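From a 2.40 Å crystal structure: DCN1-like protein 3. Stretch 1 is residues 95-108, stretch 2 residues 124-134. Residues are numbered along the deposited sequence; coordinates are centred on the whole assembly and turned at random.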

ATOM      1  N   LYS A  95       5.842 -13.037  -3.903  1.00 44.62           N
ATOM      2  CA  LYS A  95       5.494 -11.745  -4.482  1.00 44.27           C
ATOM      3  C   LYS A  95       4.738 -10.895  -3.462  1.00 43.82           C
ATOM      4  O   LYS A  95       5.004  -9.701  -3.314  1.00 40.98           O
ATOM      5  CB  LYS A  95       4.636 -11.925  -5.737  1.00 45.18           C
ATOM      6  CG  LYS A  95       5.346 -12.651  -6.878  1.00 42.28           C
ATOM      7  CD  LYS A  95       6.610 -11.920  -7.285  1.00 44.38           C
ATOM      8  CE  LYS A  95       7.278 -12.556  -8.509  1.00 43.88           C
ATOM      9  NZ  LYS A  95       6.725 -12.054  -9.801  1.00 42.96           N
ATOM     10  N   PHE A  96       3.791 -11.508  -2.761  1.00 40.07           N
ATOM     11  CA  PHE A  96       3.011 -10.751  -1.814  1.00 39.89           C
ATOM     12  C   PHE A  96       3.882 -10.169  -0.709  1.00 39.30           C
ATOM     13  O   PHE A  96       3.731  -9.008  -0.340  1.00 35.84           O
ATOM     14  CB  PHE A  96       1.879 -11.560  -1.198  1.00 38.66           C
ATOM     15  CG  PHE A  96       1.072 -10.761  -0.225  1.00 38.86           C
ATOM     16  CD1 PHE A  96       0.134  -9.835  -0.679  1.00 36.60           C
ATOM     17  CD2 PHE A  96       1.290 -10.877   1.146  1.00 39.00           C
ATOM     18  CE1 PHE A  96      -0.604  -9.063   0.225  1.00 39.15           C
ATOM     19  CE2 PHE A  96       0.555 -10.111   2.061  1.00 34.03           C
ATOM     20  CZ  PHE A  96      -0.388  -9.202   1.601  1.00 35.39           C
ATOM     21  N   LYS A  97       4.793 -10.972  -0.179  1.00 42.73           N
ATOM     22  CA  LYS A  97       5.702 -10.477   0.851  1.00 42.76           C
ATOM     23  C   LYS A  97       6.456  -9.275   0.325  1.00 38.92           C
ATOM     24  O   LYS A  97       6.673  -8.311   1.055  1.00 37.14           O
ATOM     25  CB  LYS A  97       6.686 -11.566   1.314  1.00 45.72           C
ATOM     26  CG  LYS A  97       6.092 -12.513   2.353  1.00 51.03           C
ATOM     27  CD  LYS A  97       6.885 -13.811   2.487  1.00 59.31           C
ATOM     28  CE  LYS A  97       8.110 -13.649   3.375  1.00 65.86           C
ATOM     29  NZ  LYS A  97       8.832 -14.948   3.547  1.00 73.93           N
ATOM     30  N   ASP A  98       6.852  -9.333  -0.944  1.00 38.08           N
ATOM     31  CA  ASP A  98       7.598  -8.229  -1.543  1.00 41.41           C
ATOM     32  C   ASP A  98       6.715  -6.987  -1.714  1.00 37.71           C
ATOM     33  O   ASP A  98       7.140  -5.873  -1.417  1.00 34.14           O
ATOM     34  CB  ASP A  98       8.228  -8.633  -2.881  1.00 36.87           C
ATOM     35  CG  ASP A  98       9.109  -7.532  -3.466  1.00 40.93           C
ATOM     36  OD1 ASP A  98      10.267  -7.387  -3.008  1.00 52.28           O
ATOM     37  OD2 ASP A  98       8.650  -6.806  -4.378  1.00 38.14           O
ATOM     38  N   LEU A  99       5.493  -7.194  -2.196  1.00 31.87           N
ATOM     39  CA  LEU A  99       4.537  -6.118  -2.356  1.00 35.03           C
ATOM     40  C   LEU A  99       4.243  -5.471  -1.002  1.00 35.78           C
ATOM     41  O   LEU A  99       4.190  -4.237  -0.880  1.00 31.08           O
ATOM     42  CB  LEU A  99       3.246  -6.655  -2.973  1.00 34.19           C
ATOM     43  CG  LEU A  99       2.026  -5.756  -2.787  1.00 32.41           C
ATOM     44  CD1 LEU A  99       2.153  -4.497  -3.635  1.00 30.90           C
ATOM     45  CD2 LEU A  99       0.771  -6.528  -3.118  1.00 34.06           C
ATOM     46  N   TYR A 100       4.059  -6.322   0.008  1.00 34.69           N
ATOM     47  CA  TYR A 100       3.877  -5.890   1.395  1.00 35.25           C
ATOM     48  C   TYR A 100       5.037  -5.032   1.947  1.00 37.20           C
ATOM     49  O   TYR A 100       4.793  -4.012   2.603  1.00 38.90           O
ATOM     50  CB  TYR A 100       3.598  -7.095   2.302  1.00 35.94           C
ATOM     51  CG  TYR A 100       3.187  -6.718   3.713  1.00 37.48           C
ATOM     52  CD1 TYR A 100       1.864  -6.404   4.012  1.00 34.66           C
ATOM     53  CD2 TYR A 100       4.119  -6.677   4.747  1.00 37.71           C
ATOM     54  CE1 TYR A 100       1.477  -6.052   5.296  1.00 35.55           C
ATOM     55  CE2 TYR A 100       3.741  -6.324   6.049  1.00 37.28           C
ATOM     56  CZ  TYR A 100       2.420  -6.014   6.314  1.00 37.79           C
ATOM     57  OH  TYR A 100       2.039  -5.661   7.595  1.00 35.05           O
ATOM     58  N   ARG A 101       6.285  -5.422   1.684  1.00 32.31           N
ATOM     59  CA  ARG A 101       7.425  -4.609   2.118  1.00 34.06           C
ATOM     60  C   ARG A 101       7.487  -3.273   1.371  1.00 36.05           C
ATOM     61  O   ARG A 101       7.759  -2.232   1.978  1.00 39.33           O
ATOM     62  CB  ARG A 101       8.757  -5.365   1.972  1.00 39.89           C
ATOM     63  CG  ARG A 101       8.722  -6.796   2.512  1.00 53.67           C
ATOM     64  CD  ARG A 101      10.091  -7.520   2.404  1.00 60.16           C
ATOM     65  NE  ARG A 101      10.694  -7.697   3.729  1.00 73.37           N
ATOM     66  CZ  ARG A 101      11.460  -8.725   4.097  1.00 68.77           C
ATOM     67  NH1 ARG A 101      11.738  -9.703   3.236  1.00 59.92           N
ATOM     68  NH2 ARG A 101      11.942  -8.772   5.343  1.00 51.41           N
ATOM     69  N   PHE A 102       7.259  -3.318   0.053  1.00 35.26           N
ATOM     70  CA  PHE A 102       7.191  -2.129  -0.801  1.00 33.51           C
ATOM     71  C   PHE A 102       6.106  -1.149  -0.323  1.00 32.61           C
ATOM     72  O   PHE A 102       6.293   0.063  -0.374  1.00 33.69           O
ATOM     73  CB  PHE A 102       6.911  -2.509  -2.276  1.00 31.88           C
ATOM     74  CG  PHE A 102       6.485  -1.334  -3.129  1.00 33.92           C
ATOM     75  CD1 PHE A 102       7.431  -0.497  -3.712  1.00 31.36           C
ATOM     76  CD2 PHE A 102       5.136  -1.034  -3.306  1.00 33.22           C
ATOM     77  CE1 PHE A 102       7.047   0.595  -4.473  1.00 29.92           C
ATOM     78  CE2 PHE A 102       4.748   0.060  -4.065  1.00 32.76           C
ATOM     79  CZ  PHE A 102       5.708   0.874  -4.649  1.00 30.90           C
ATOM     80  N   THR A 103       4.971  -1.677   0.116  1.00 28.45           N
ATOM     81  CA  THR A 103       3.833  -0.832   0.475  1.00 34.49           C
ATOM     82  C   THR A 103       4.174   0.118   1.641  1.00 36.12           C
ATOM     83  O   THR A 103       3.685   1.247   1.690  1.00 31.52           O
ATOM     84  CB  THR A 103       2.563  -1.680   0.764  1.00 34.65           C
ATOM     85  OG1 THR A 103       2.204  -2.424  -0.414  1.00 30.10           O
ATOM     86  CG2 THR A 103       1.384  -0.797   1.188  1.00 33.79           C
ATOM     87  N   PHE A 104       5.040  -0.329   2.557  1.00 34.55           N
ATOM     88  CA  PHE A 104       5.446   0.522   3.661  1.00 35.02           C
ATOM     89  C   PHE A 104       6.261   1.711   3.145  1.00 38.27           C
ATOM     90  O   PHE A 104       5.972   2.870   3.475  1.00 37.24           O
ATOM     91  CB  PHE A 104       6.231  -0.247   4.731  1.00 34.65           C
ATOM     92  CG  PHE A 104       6.707   0.632   5.851  1.00 35.09           C
ATOM     93  CD1 PHE A 104       5.926   0.833   6.978  1.00 33.71           C
ATOM     94  CD2 PHE A 104       7.903   1.317   5.748  1.00 35.12           C
ATOM     95  CE1 PHE A 104       6.353   1.678   7.993  1.00 37.05           C
ATOM     96  CE2 PHE A 104       8.325   2.174   6.769  1.00 35.16           C
ATOM     97  CZ  PHE A 104       7.555   2.347   7.883  1.00 33.66           C
ATOM     98  N   GLN A 105       7.265   1.404   2.325  1.00 37.99           N
ATOM     99  CA  GLN A 105       8.156   2.397   1.722  1.00 40.96           C
ATOM    100  C   GLN A 105       7.389   3.400   0.849  1.00 40.41           C
ATOM    101  O   GLN A 105       7.698   4.600   0.808  1.00 42.46           O
ATOM    102  CB  GLN A 105       9.222   1.677   0.873  1.00 38.06           C
ATOM    103  CG  GLN A 105      10.466   2.514   0.608  1.00 43.31           C
ATOM    104  CD  GLN A 105      11.076   3.081   1.901  1.00 54.77           C
ATOM    105  OE1 GLN A 105      11.131   2.399   2.934  1.00 49.88           O
ATOM    106  NE2 GLN A 105      11.516   4.341   1.848  1.00 55.01           N
ATOM    107  N   PHE A 106       6.395   2.880   0.139  1.00 40.10           N
ATOM    108  CA  PHE A 106       5.532   3.667  -0.727  1.00 38.17           C
ATOM    109  C   PHE A 106       4.751   4.700   0.094  1.00 40.31           C
ATOM    110  O   PHE A 106       4.776   5.893  -0.214  1.00 42.87           O
ATOM    111  CB  PHE A 106       4.590   2.720  -1.480  1.00 36.06           C
ATOM    112  CG  PHE A 106       3.746   3.391  -2.544  1.00 38.27           C
ATOM    113  CD1 PHE A 106       4.336   4.125  -3.566  1.00 38.90           C
ATOM    114  CD2 PHE A 106       2.362   3.241  -2.545  1.00 37.99           C
ATOM    115  CE1 PHE A 106       3.553   4.725  -4.553  1.00 41.26           C
ATOM    116  CE2 PHE A 106       1.576   3.835  -3.526  1.00 37.44           C
ATOM    117  CZ  PHE A 106       2.173   4.577  -4.528  1.00 37.03           C
ATOM    118  N   GLY A 107       4.081   4.243   1.150  1.00 35.78           N
ATOM    119  CA  GLY A 107       3.280   5.130   1.977  1.00 43.11           C
ATOM    120  C   GLY A 107       4.131   6.120   2.750  1.00 42.84           C
ATOM    121  O   GLY A 107       3.629   7.085   3.318  1.00 44.07           O
ATOM    122  N   LEU A 108       5.437   5.885   2.749  1.00 40.34           N
ATOM    123  CA  LEU A 108       6.351   6.663   3.564  1.00 45.09           C
ATOM    124  C   LEU A 108       6.798   7.941   2.878  1.00 49.33           C
ATOM    125  O   LEU A 108       7.397   7.913   1.808  1.00 57.46           O
ATOM    126  CB  LEU A 108       7.568   5.810   3.916  1.00 47.55           C
ATOM    127  CG  LEU A 108       8.437   6.261   5.075  1.00 49.55           C
ATOM    128  CD1 LEU A 108       7.626   6.322   6.362  1.00 41.46           C
ATOM    129  CD2 LEU A 108       9.573   5.279   5.185  1.00 45.79           C
ATOM    130  N   ALA A 124      -5.193   2.917   5.663  1.00 36.03           N
ATOM    131  CA  ALA A 124      -5.600   2.810   4.270  1.00 39.97           C
ATOM    132  C   ALA A 124      -4.763   1.781   3.498  1.00 34.33           C
ATOM    133  O   ALA A 124      -5.302   0.995   2.707  1.00 34.57           O
ATOM    134  CB  ALA A 124      -5.511   4.174   3.597  1.00 38.34           C
ATOM    135  N   LEU A 125      -3.455   1.793   3.730  1.00 35.50           N
ATOM    136  CA  LEU A 125      -2.530   0.897   3.026  1.00 35.92           C
ATOM    137  C   LEU A 125      -2.654  -0.546   3.495  1.00 35.11           C
ATOM    138  O   LEU A 125      -2.567  -1.468   2.699  1.00 34.37           O
ATOM    139  CB  LEU A 125      -1.098   1.383   3.167  1.00 34.54           C
ATOM    140  CG  LEU A 125      -0.814   2.626   2.333  1.00 35.31           C
ATOM    141  CD1 LEU A 125       0.631   3.061   2.496  1.00 38.69           C
ATOM    142  CD2 LEU A 125      -1.147   2.347   0.873  1.00 36.22           C
ATOM    143  N   TRP A 126      -2.896  -0.750   4.784  1.00 36.13           N
ATOM    144  CA  TRP A 126      -3.158  -2.106   5.253  1.00 37.37           C
ATOM    145  C   TRP A 126      -4.397  -2.697   4.598  1.00 38.17           C
ATOM    146  O   TRP A 126      -4.369  -3.837   4.152  1.00 40.18           O
ATOM    147  CB  TRP A 126      -3.290  -2.155   6.768  1.00 36.54           C
ATOM    148  CG  TRP A 126      -2.040  -2.620   7.448  1.00 35.70           C
ATOM    149  CD1 TRP A 126      -1.194  -3.603   7.027  1.00 35.11           C
ATOM    150  CD2 TRP A 126      -1.491  -2.107   8.663  1.00 36.77           C
ATOM    151  NE1 TRP A 126      -0.156  -3.746   7.910  1.00 33.77           N
ATOM    152  CE2 TRP A 126      -0.309  -2.839   8.925  1.00 37.33           C
ATOM    153  CE3 TRP A 126      -1.886  -1.106   9.563  1.00 34.34           C
ATOM    154  CZ2 TRP A 126       0.484  -2.602  10.060  1.00 35.42           C
ATOM    155  CZ3 TRP A 126      -1.095  -0.866  10.680  1.00 36.36           C
ATOM    156  CH2 TRP A 126       0.076  -1.615  10.922  1.00 38.66           C
ATOM    157  N   LYS A 127      -5.478  -1.920   4.551  1.00 37.30           N
ATOM    158  CA  LYS A 127      -6.708  -2.321   3.872  1.00 35.36           C
ATOM    159  C   LYS A 127      -6.441  -2.632   2.395  1.00 36.16           C
ATOM    160  O   LYS A 127      -6.861  -3.659   1.874  1.00 35.49           O
ATOM    161  CB  LYS A 127      -7.721  -1.188   3.970  1.00 36.17           C
ATOM    162  CG  LYS A 127      -9.167  -1.579   3.729  1.00 43.77           C
ATOM    163  CD  LYS A 127     -10.118  -0.420   4.099  1.00 48.86           C
ATOM    164  CE  LYS A 127      -9.718   0.232   5.443  1.00 54.13           C
ATOM    165  NZ  LYS A 127     -10.626   1.343   5.924  1.00 58.53           N
ATOM    166  N   LEU A 128      -5.744  -1.722   1.726  1.00 33.91           N
ATOM    167  CA  LEU A 128      -5.414  -1.886   0.324  1.00 36.49           C
ATOM    168  C   LEU A 128      -4.545  -3.135   0.036  1.00 39.38           C
ATOM    169  O   LEU A 128      -4.878  -3.949  -0.836  1.00 38.46           O
ATOM    170  CB  LEU A 128      -4.743  -0.616  -0.221  1.00 34.36           C
ATOM    171  CG  LEU A 128      -4.798  -0.475  -1.747  1.00 35.52           C
ATOM    172  CD1 LEU A 128      -6.247  -0.553  -2.216  1.00 30.31           C
ATOM    173  CD2 LEU A 128      -4.145   0.813  -2.205  1.00 30.84           C
ATOM    174  N   VAL A 129      -3.445  -3.295   0.765  1.00 35.39           N
ATOM    175  CA  VAL A 129      -2.505  -4.375   0.467  1.00 35.99           C
ATOM    176  C   VAL A 129      -3.118  -5.778   0.659  1.00 35.84           C
ATOM    177  O   VAL A 129      -2.772  -6.725  -0.062  1.00 37.05           O
ATOM    178  CB  VAL A 129      -1.150  -4.197   1.229  1.00 34.51           C
ATOM    179  CG1 VAL A 129      -1.296  -4.510   2.712  1.00 33.93           C
ATOM    180  CG2 VAL A 129      -0.053  -5.052   0.594  1.00 31.33           C
ATOM    181  N   PHE A 130      -4.051  -5.902   1.598  1.00 35.24           N
ATOM    182  CA  PHE A 130      -4.688  -7.191   1.873  1.00 37.40           C
ATOM    183  C   PHE A 130      -5.932  -7.449   1.017  1.00 39.23           C
ATOM    184  O   PHE A 130      -6.657  -8.416   1.250  1.00 39.20           O
ATOM    185  CB  PHE A 130      -5.045  -7.323   3.364  1.00 37.65           C
ATOM    186  CG  PHE A 130      -3.860  -7.636   4.254  1.00 40.84           C
ATOM    187  CD1 PHE A 130      -3.186  -8.853   4.139  1.00 36.28           C
ATOM    188  CD2 PHE A 130      -3.426  -6.725   5.211  1.00 39.10           C
ATOM    189  CE1 PHE A 130      -2.106  -9.149   4.948  1.00 35.33           C
ATOM    190  CE2 PHE A 130      -2.334  -7.019   6.031  1.00 39.34           C
ATOM    191  CZ  PHE A 130      -1.676  -8.231   5.902  1.00 35.97           C
ATOM    192  N   THR A 131      -6.172  -6.588   0.031  1.00 39.18           N
ATOM    193  CA  THR A 131      -7.353  -6.678  -0.839  1.00 37.46           C
ATOM    194  C   THR A 131      -7.744  -8.112  -1.259  1.00 40.93           C
ATOM    195  O   THR A 131      -8.898  -8.499  -1.111  1.00 42.98           O
ATOM    196  CB  THR A 131      -7.205  -5.759  -2.096  1.00 35.79           C
ATOM    197  OG1 THR A 131      -7.215  -4.380  -1.692  1.00 37.35           O
ATOM    198  CG2 THR A 131      -8.326  -5.991  -3.069  1.00 30.15           C
ATOM    199  N   GLN A 132      -6.800  -8.901  -1.766  1.00 39.12           N
ATOM    200  CA  GLN A 132      -7.138 -10.241  -2.261  1.00 43.83           C
ATOM    201  C   GLN A 132      -7.188 -11.310  -1.173  1.00 48.04           C
ATOM    202  O   GLN A 132      -7.671 -12.412  -1.397  1.00 54.26           O
ATOM    203  CB  GLN A 132      -6.179 -10.686  -3.375  1.00 40.39           C
ATOM    204  CG  GLN A 132      -6.031  -9.662  -4.496  1.00 40.49           C
ATOM    205  CD  GLN A 132      -5.454 -10.252  -5.775  1.00 42.61           C
ATOM    206  OE1 GLN A 132      -6.198 -10.638  -6.675  1.00 46.47           O
ATOM    207  NE2 GLN A 132      -4.130 -10.299  -5.872  1.00 37.37           N
ATOM    208  N   ASN A 133      -6.677 -10.983   0.006  1.00 49.13           N
ATOM    209  CA  ASN A 133      -6.534 -11.969   1.077  1.00 51.13           C
ATOM    210  C   ASN A 133      -6.669 -11.338   2.454  1.00 46.96           C
ATOM    211  O   ASN A 133      -5.667 -11.095   3.123  1.00 45.48           O
ATOM    212  CB  ASN A 133      -5.182 -12.703   0.970  1.00 42.96           C
ATOM    213  CG  ASN A 133      -3.966 -11.749   1.068  1.00 48.28           C
ATOM    214  OD1 ASN A 133      -4.090 -10.530   0.885  1.00 42.08           O
ATOM    215  ND2 ASN A 133      -2.788 -12.313   1.360  1.00 47.74           N
ATOM    216  N   ASN A 134      -7.904 -11.058   2.866  1.00 45.06           N
ATOM    217  CA  ASN A 134      -8.146 -10.510   4.201  1.00 43.64           C
ATOM    218  C   ASN A 134      -7.893 -11.544   5.298  1.00 45.70           C
ATOM    219  O   ASN A 134      -8.588 -12.558   5.382  1.00 46.94           O
ATOM    220  CB  ASN A 134      -9.572  -9.960   4.345  1.00 47.23           C
ATOM    221  CG  ASN A 134      -9.661  -8.449   4.109  1.00 51.46           C
ATOM    222  OD1 ASN A 134      -8.958  -7.886   3.267  1.00 52.76           O
ATOM    223  ND2 ASN A 134     -10.547  -7.793   4.847  1.00 48.42           N
TER

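The two stretches pack as nearly antiparallel helices, their axes 153° apart in direction and 10.5 Å apart at closest approach, and together they bury 479 Å². Contacts begin at L125, near the C-terminal end of the first helix, and progress toward its earlier turns as stretch 2 advances.

L125 points toward the partner helix and is buried. With chi1 m and chi2 t, it carries CD1 to within 3.4 Å of G107 CA and 3.6 Å of T103 O, while L125 CB lies 3.9 Å from T103 CG2. The absence of a side chain at G107 makes this fit possible: an ideal CB there would lie 2.2 Å from L125 CD1, a clash.

W126 leaves its backbone sideways, but its indole reaches back to the first helix and supplies the single hydrogen bond between the stretches. W126 NE1 donates to Y100 OH at 2.9 Å, with an almost linear N-H...O angle of 178°. The two rings meet rim to rim, which leaves the indole nitrogen and the phenol oxygen facing each other near both ring planes. Tryptophan and tyrosine thus add apolar contact, Y100 CE1 to W126 CD1 at 4.0 Å, while pairing polar atoms in a buried setting.

One turn later, V129 forms the centre of the interface. Its side chain is a knob in the hole formed by F96, L99, Y100 and T103, and its compact, branched shape fills that pocket. V129 CG1 packs 3.9 Å from Y100 CD1, and V129 CG2 lies 4.0 Å from L99 CG, 4.1 Å from F96 CE1 and 3.6 Å from T103 OG1. The threonine hydroxyl can face this apolar methyl because T103 OG1 donates a hydrogen bond to L99 O within its own helix, at 2.7 Å. The edge of the F96 ring also meets the V129 backbone, with F96 CE1 3.2 Å from V129 O.

At F130 the chain leaves helical geometry and enters a type I turn that ends at N133. The F130 ring extends back to F96 and Y100, placing F130 CE1 3.8 Å from F96 CZ and F130 CZ 3.9 Å from Y100 CE1. Both pairs are oblique, with planes at 41° and 50°, and extend the apolar packing beyond V129.

The turn, closed by N133 N donating to F130 O at 2.9 Å, brings N133 to the exposed margin of the contact, where its CA-to-CB bond points toward the first helix. T131 and Q132, between them, make no contact with the first helix.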